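Local coordinates for large adhesion protein (Lap) involved in biofilm formation (Marinobacter hydrocarbonoclasticus, PDB 6XI3) that takes part in biofilm formation as a large adhesin, its tandem calcium-binding beta-sandwich repeats probably forming an extender that carries the adhesive part away from the cell, at residues A73-T76 with S82-L85; Q333-S338 with G387-E392; N351-D356 with V361-T366. One frame throughout, in Å; residues are numbered along the deposited sequence.

Near the N terminus, interaction 1 closes the five-residue connection by which the chain passes from strand 70-76 to strand 82-89, joining the edges of two sheets in the first beta-sandwich. The chain then runs through the tandem repeats to the last sandwich, where interactions 2 and 3 lie, their centres about 138 and 132 Å from that of interaction 1 and across the chain's centre. There interaction 2 closes a loop of 48 residues between strands 334-342 and 387-396, packing sheet on sheet. Interaction 3, a hairpin of strands 349-356 and 361-367, is nested inside that loop. Strand 349-356 pairs with 387-396, so the two contacts touch, their centres about 9 Å apart.

Interaction 1. Residues A73-T76 with S82-L85; sequences AIAT and SYSL
Ala73 meets the tip of Leu85: its CB lies 3.6 Å from Leu85 CD1. Leu85 puts its CG beside its own backbone N and opposite the carbonyl carbon (chi1 -70°), and from there both methyls are presented to strand 70-76 of the facing sheet. At Ile74 the backbone does the touching, since the carbonyl O rests 3.6 Å from Leu85 CD2 while the side chain points away. Ala75, which is buried, turns its methyl back toward the partner and fits between two side chains, with CB 3.9 Å from Leu85 CG and 3.8 Å from Tyr83 CD2. It approaches the Tyr83 ring obliquely. The ring itself leads away from the contact, because CG stands between the backbone N and carbonyl carbon of its residue (chi1 66°); it packs against Leu30 and Val32 of strand 29-38, where OH is hydrogen-bonded to Thr31 O. At Thr76 the carbonyl O sits 3.6 Å from Tyr83 CB. The same O accepts a hydrogen bond of 2.7 Å from a water, which in turn accepts one of 3.0 Å from Ser84 N, so a single solvent molecule bridges two backbones that make no direct hydrogen bond with each other. Each strand instead spends its backbone bonds within its own sheet: Ala73 and Ala75 on strand 58-64, Tyr83 and Leu85 on Gly48 and Leu46. The short axes cross at 141°. Edge strands of two separate sheets thus lean together, joined by alanine methyls against Leu85 and Tyr83 and by one bridging water, at a margin of the Ig-like beta-sandwich.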
# COMPACT_ATOMS: atom_id res chain seq x y z
N ALA A 73 40.88 47.03 -5.28
CA ALA A 73 42.08 47.09 -6.15
C ALA A 73 42.40 48.54 -6.51
O ALA A 73 41.59 49.45 -6.24
CB ALA A 73 41.88 46.24 -7.38
N ILE A 74 43.59 48.74 -7.05
CA ILE A 74 44.08 50.08 -7.46
C ILE A 74 44.95 49.90 -8.69
O ILE A 74 45.76 48.92 -8.75
CB ILE A 74 44.80 50.77 -6.28
CG1 ILE A 74 45.02 52.27 -6.50
CG2 ILE A 74 46.10 50.07 -5.97
CD1 ILE A 74 45.28 53.01 -5.21
N ALA A 75 44.84 50.83 -9.61
CA ALA A 75 45.65 50.84 -10.84
C ALA A 75 46.24 52.22 -11.07
O ALA A 75 45.61 53.19 -10.61
CB ALA A 75 44.79 50.47 -12.02
N THR A 76 47.33 52.31 -11.84
CA THR A 76 47.93 53.63 -12.18
C THR A 76 47.56 54.03 -13.63
O THR A 76 47.66 53.24 -14.57
CB THR A 76 49.43 53.66 -11.89
OG1 THR A 76 49.66 53.58 -10.48
CG2 THR A 76 50.06 54.91 -12.45
N SER A 82 45.27 55.53 -20.04
CA SER A 82 44.65 54.18 -19.90
C SER A 82 45.17 53.53 -18.62
O SER A 82 46.19 53.99 -18.04
CB SER A 82 44.91 53.31 -21.12
OG SER A 82 46.27 52.99 -21.18
N TYR A 83 44.49 52.48 -18.18
CA TYR A 83 44.89 51.71 -16.99
C TYR A 83 44.40 50.29 -17.21
O TYR A 83 43.49 50.11 -18.00
CB TYR A 83 44.35 52.33 -15.70
CG TYR A 83 42.85 52.31 -15.54
CD1 TYR A 83 42.07 53.28 -16.11
CD2 TYR A 83 42.25 51.35 -14.75
CE1 TYR A 83 40.70 53.27 -15.94
CE2 TYR A 83 40.88 51.31 -14.59
CZ TYR A 83 40.11 52.26 -15.20
OH TYR A 83 38.76 52.26 -15.05
N SER A 84 45.04 49.33 -16.57
CA SER A 84 44.53 47.93 -16.57
C SER A 84 45.05 47.15 -15.37
O SER A 84 46.01 47.57 -14.75
CB SER A 84 44.89 47.25 -17.85
OG SER A 84 46.28 47.07 -17.83
N LEU A 85 44.34 46.09 -15.02
CA LEU A 85 44.77 45.10 -13.99
C LEU A 85 44.48 43.72 -14.60
O LEU A 85 43.43 43.57 -15.20
CB LEU A 85 44.00 45.32 -12.69
CG LEU A 85 44.33 46.59 -11.90
CD1 LEU A 85 43.56 46.66 -10.59
CD2 LEU A 85 45.83 46.68 -11.60
O HOH W 1 47.25 50.65 -14.98

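Interaction 2. Residues Q333-S338 with G387-E392; sequences QTVDLS and GDLTVE. With NA (sodium ion), chain H.
Leu337 and Val391 reach for each other tip to tip across the interior of the last sandwich, each from its own sheet. The Leu337 CD2 methyl does most of the touching: it lies 3.8 Å from Val391 CG2 and 3.9 Å from Val391 CG1, facing the fork of the valine, while Leu337 CD1 comes 4.1 Å from Val391 CG1 alone. With its CG1 opposite the backbone N (chi1 171°), Val391 turns both methyls toward the leucine. One step along, Val335 CG1 and Leu389 CD1 make a looser version of the same meeting at 4.4 Å. Ile354 packs against both Val335 and Val391, and Leu325 against Val335 and Leu337, extending the aliphatic packing. Two aspartates of these strands have their partners outside the contact: Asp336 OD1 accepts a hydrogen bond from Gly378 N, and Asp388 binds the sodium ion through its backbone O at 2.8 Å, beside Ser357 OG and Val385 O. Every touching residue is buried and all contact is carbon on carbon, so cohesion between the two sheets here probably rests on dispersion and the exclusion of water, without directional bonds to fix the register.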
# COMPACT_ATOMS: atom_id res chain seq x y z
N GLN A 333 -38.95 -66.81 7.91
CA GLN A 333 -38.84 -65.86 9.06
C GLN A 333 -37.86 -64.75 8.69
O GLN A 333 -36.90 -64.52 9.44
CB GLN A 333 -38.52 -66.59 10.35
CG GLN A 333 -39.65 -67.57 10.67
CD GLN A 333 -39.41 -68.39 11.92
OE1 GLN A 333 -39.15 -67.87 12.99
NE2 GLN A 333 -39.55 -69.69 11.78
N THR A 334 -38.14 -64.05 7.61
CA THR A 334 -37.30 -62.92 7.13
C THR A 334 -38.18 -61.75 6.72
O THR A 334 -39.38 -61.97 6.58
CB THR A 334 -36.39 -63.33 5.97
OG1 THR A 334 -37.18 -63.79 4.88
CG2 THR A 334 -35.37 -64.37 6.40
N VAL A 335 -37.58 -60.57 6.59
CA VAL A 335 -38.25 -59.36 6.07
C VAL A 335 -37.36 -58.73 5.01
O VAL A 335 -36.14 -58.90 5.06
CB VAL A 335 -38.65 -58.37 7.17
CG1 VAL A 335 -39.62 -59.01 8.15
CG2 VAL A 335 -37.46 -57.78 7.89
N ASP A 336 -37.99 -58.10 4.02
CA ASP A 336 -37.29 -57.22 3.06
C ASP A 336 -37.78 -55.81 3.37
O ASP A 336 -39.02 -55.66 3.51
CB ASP A 336 -37.54 -57.63 1.60
CG ASP A 336 -37.12 -59.05 1.23
OD1 ASP A 336 -36.35 -59.68 1.97
OD2 ASP A 336 -37.58 -59.51 0.20
N LEU A 337 -36.85 -54.86 3.51
CA LEU A 337 -37.10 -53.45 3.86
C LEU A 337 -36.50 -52.60 2.74
O LEU A 337 -35.55 -53.05 2.14
CB LEU A 337 -36.39 -53.10 5.17
CG LEU A 337 -36.72 -53.97 6.36
CD1 LEU A 337 -35.84 -53.60 7.53
CD2 LEU A 337 -38.19 -53.84 6.75
N SER A 338 -37.04 -51.42 2.48
CA SER A 338 -36.42 -50.44 1.56
C SER A 338 -36.73 -49.03 2.08
O SER A 338 -37.65 -48.91 2.91
CB SER A 338 -36.93 -50.61 0.16
OG SER A 338 -38.33 -50.60 0.16
N GLY A 387 -47.27 -61.60 15.89
CA GLY A 387 -48.04 -60.39 16.22
C GLY A 387 -47.43 -59.19 15.51
O GLY A 387 -46.71 -59.40 14.50
N ASP A 388 -47.69 -57.99 16.03
CA ASP A 388 -47.29 -56.72 15.39
C ASP A 388 -45.76 -56.69 15.24
O ASP A 388 -45.04 -57.25 16.10
CB ASP A 388 -47.80 -55.50 16.16
CG ASP A 388 -49.29 -55.23 15.96
OD1 ASP A 388 -49.88 -55.80 15.00
OD2 ASP A 388 -49.86 -54.44 16.76
N LEU A 389 -45.31 -56.05 14.17
CA LEU A 389 -43.89 -55.70 13.92
C LEU A 389 -43.87 -54.19 13.71
O LEU A 389 -44.74 -53.71 12.98
CB LEU A 389 -43.34 -56.38 12.67
CG LEU A 389 -43.11 -57.89 12.73
CD1 LEU A 389 -42.37 -58.35 11.49
CD2 LEU A 389 -42.35 -58.30 13.98
N THR A 390 -42.90 -53.52 14.31
CA THR A 390 -42.60 -52.10 14.05
C THR A 390 -41.16 -52.00 13.57
O THR A 390 -40.27 -52.51 14.26
CB THR A 390 -42.81 -51.23 15.30
OG1 THR A 390 -44.13 -51.47 15.74
CG2 THR A 390 -42.61 -49.76 14.98
N VAL A 391 -40.99 -51.45 12.37
CA VAL A 391 -39.67 -51.20 11.74
C VAL A 391 -39.37 -49.72 11.98
O VAL A 391 -40.25 -48.90 11.70
CB VAL A 391 -39.71 -51.53 10.25
CG1 VAL A 391 -38.44 -51.08 9.53
CG2 VAL A 391 -39.96 -53.02 10.01
N GLU A 392 -38.19 -49.41 12.52
CA GLU A 392 -37.70 -48.01 12.68
C GLU A 392 -36.39 -47.89 11.90
O GLU A 392 -35.52 -48.75 12.04
CB GLU A 392 -37.59 -47.68 14.17
CG GLU A 392 -36.94 -46.33 14.46
CD GLU A 392 -37.85 -45.12 14.32
OE1 GLU A 392 -39.05 -45.30 13.98
OE2 GLU A 392 -37.37 -43.99 14.54
NA NA H . -44.96 -59.68 17.48

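Interaction 3. Residues N351-D356 with V361-T366; sequences NVTITD and VVNAIT
Ala364 O is held by two donors, Val352 N at 2.9 Å and a bridging water at 3.1 Å. That water also accepts a hydrogen bond of 3.0 Å from Asn351 ND2, so the asparagine amide is tied to the neighbouring backbone through it. The amide N approaching from Val352 is tilted about 33° from the carbonyl plane; all four backbone bonds run nearly straight, but those between Ile354 and Val362 lie in their carbonyl planes. Each of these hydrogen-bonded pairs is reciprocal: Ala364 N returns a bond to Val352 O, and Val362 N to Ile354 O. Thr353 and Asn363, the non-hydrogen-bonded pair between them, and Val361 beyond add weaker CA-H...O contacts, with Thr353 CA 3.3 Å from Val362 O. On the face of Asn351, Thr353 and Thr355, side chains meet at the surface. Asn351 and Ile365 lie alongside, ND2 resting 3.6 Å from Ile365 CD1; Thr353 CG2 crosses toward Asn363 OD1 at 3.5 Å; and Val361 CG2 comes 3.6 Å from Thr355 OG1. The other face carries Val352, Ile354, Val362 and Ala364. It looks into the sandwich, where Leu376 touches both Val352 and Ala364, and Ile354 CD1 lies 4.2 Å from Val362 CG1. At the turn end, Asp356 OD1 accepts from Thr358 N and Asn360 N. The hairpin therefore has its central register fixed by four backbone bonds and its turn braced by an aspartate; its inward face is aliphatic, its outward one mixes amides and hydroxyls with valine and isoleucine, and there solvent joins the bonding.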
# COMPACT_ATOMS: atom_id res chain seq x y z
N ASN A 351 -29.43 -46.99 10.25
CA ASN A 351 -29.67 -47.96 11.36
C ASN A 351 -31.15 -48.36 11.33
O ASN A 351 -32.03 -47.44 11.28
CB ASN A 351 -29.23 -47.44 12.74
CG ASN A 351 -27.72 -47.27 12.86
OD1 ASN A 351 -27.17 -46.24 12.49
ND2 ASN A 351 -27.03 -48.27 13.37
N VAL A 352 -31.43 -49.67 11.40
CA VAL A 352 -32.80 -50.24 11.34
C VAL A 352 -33.03 -51.09 12.58
O VAL A 352 -32.13 -51.83 12.97
CB VAL A 352 -33.03 -51.03 10.04
CG1 VAL A 352 -34.36 -51.76 10.04
CG2 VAL A 352 -32.92 -50.15 8.81
N THR A 353 -34.17 -50.90 13.25
CA THR A 353 -34.67 -51.79 14.34
C THR A 353 -36.01 -52.39 13.90
O THR A 353 -36.82 -51.67 13.26
CB THR A 353 -34.82 -51.03 15.66
OG1 THR A 353 -35.78 -50.02 15.35
CG2 THR A 353 -33.53 -50.42 16.18
N ILE A 354 -36.22 -53.67 14.18
CA ILE A 354 -37.54 -54.34 14.04
C ILE A 354 -37.88 -54.82 15.45
O ILE A 354 -37.08 -55.59 15.98
CB ILE A 354 -37.45 -55.49 13.03
CG1 ILE A 354 -36.89 -55.00 11.69
CG2 ILE A 354 -38.80 -56.16 12.85
CD1 ILE A 354 -36.04 -56.03 11.03
N THR A 355 -38.96 -54.30 16.02
CA THR A 355 -39.45 -54.63 17.37
C THR A 355 -40.73 -55.46 17.23
O THR A 355 -41.61 -55.06 16.49
CB THR A 355 -39.62 -53.34 18.18
OG1 THR A 355 -38.36 -52.67 18.01
CG2 THR A 355 -39.98 -53.58 19.63
N ASP A 356 -40.80 -56.58 17.94
CA ASP A 356 -42.02 -57.42 17.99
C ASP A 356 -42.92 -56.98 19.16
O ASP A 356 -42.58 -56.00 19.84
CB ASP A 356 -41.57 -58.88 18.03
CG ASP A 356 -41.03 -59.34 19.37
OD1 ASP A 356 -41.10 -58.55 20.36
OD2 ASP A 356 -40.58 -60.50 19.42
N VAL A 361 -35.92 -57.26 19.88
CA VAL A 361 -35.44 -56.28 18.85
C VAL A 361 -34.42 -56.99 17.97
O VAL A 361 -33.59 -57.74 18.49
CB VAL A 361 -34.89 -54.98 19.46
CG1 VAL A 361 -34.33 -54.04 18.40
CG2 VAL A 361 -35.95 -54.23 20.25
N VAL A 362 -34.53 -56.76 16.66
CA VAL A 362 -33.48 -57.08 15.66
C VAL A 362 -32.90 -55.76 15.20
O VAL A 362 -33.68 -54.86 14.85
CB VAL A 362 -34.00 -57.89 14.47
CG1 VAL A 362 -32.99 -57.89 13.33
CG2 VAL A 362 -34.37 -59.31 14.87
N ASN A 363 -31.57 -55.66 15.21
CA ASN A 363 -30.81 -54.47 14.77
C ASN A 363 -30.08 -54.83 13.46
O ASN A 363 -29.49 -55.92 13.38
CB ASN A 363 -29.80 -53.98 15.81
CG ASN A 363 -30.42 -53.66 17.16
OD1 ASN A 363 -31.08 -52.64 17.33
ND2 ASN A 363 -30.21 -54.54 18.13
N ALA A 364 -30.11 -53.92 12.50
CA ALA A 364 -29.40 -54.07 11.22
C ALA A 364 -28.89 -52.69 10.80
O ALA A 364 -29.35 -51.67 11.35
CB ALA A 364 -30.34 -54.68 10.19
N ILE A 365 -27.98 -52.69 9.83
CA ILE A 365 -27.30 -51.48 9.30
C ILE A 365 -27.04 -51.71 7.82
O ILE A 365 -26.59 -52.81 7.42
CB ILE A 365 -25.98 -51.16 10.06
CG1 ILE A 365 -26.11 -51.25 11.58
CG2 ILE A 365 -25.49 -49.79 9.66
CD1 ILE A 365 -24.81 -50.89 12.35
N THR A 366 -27.35 -50.71 7.01
CA THR A 366 -27.04 -50.76 5.57
C THR A 366 -26.56 -49.38 5.15
O THR A 366 -26.40 -48.51 6.03
CB THR A 366 -28.23 -51.29 4.75
OG1 THR A 366 -27.78 -51.66 3.44
CG2 THR A 366 -29.35 -50.28 4.71
O HOH W 2 -28.71 -50.59 14.14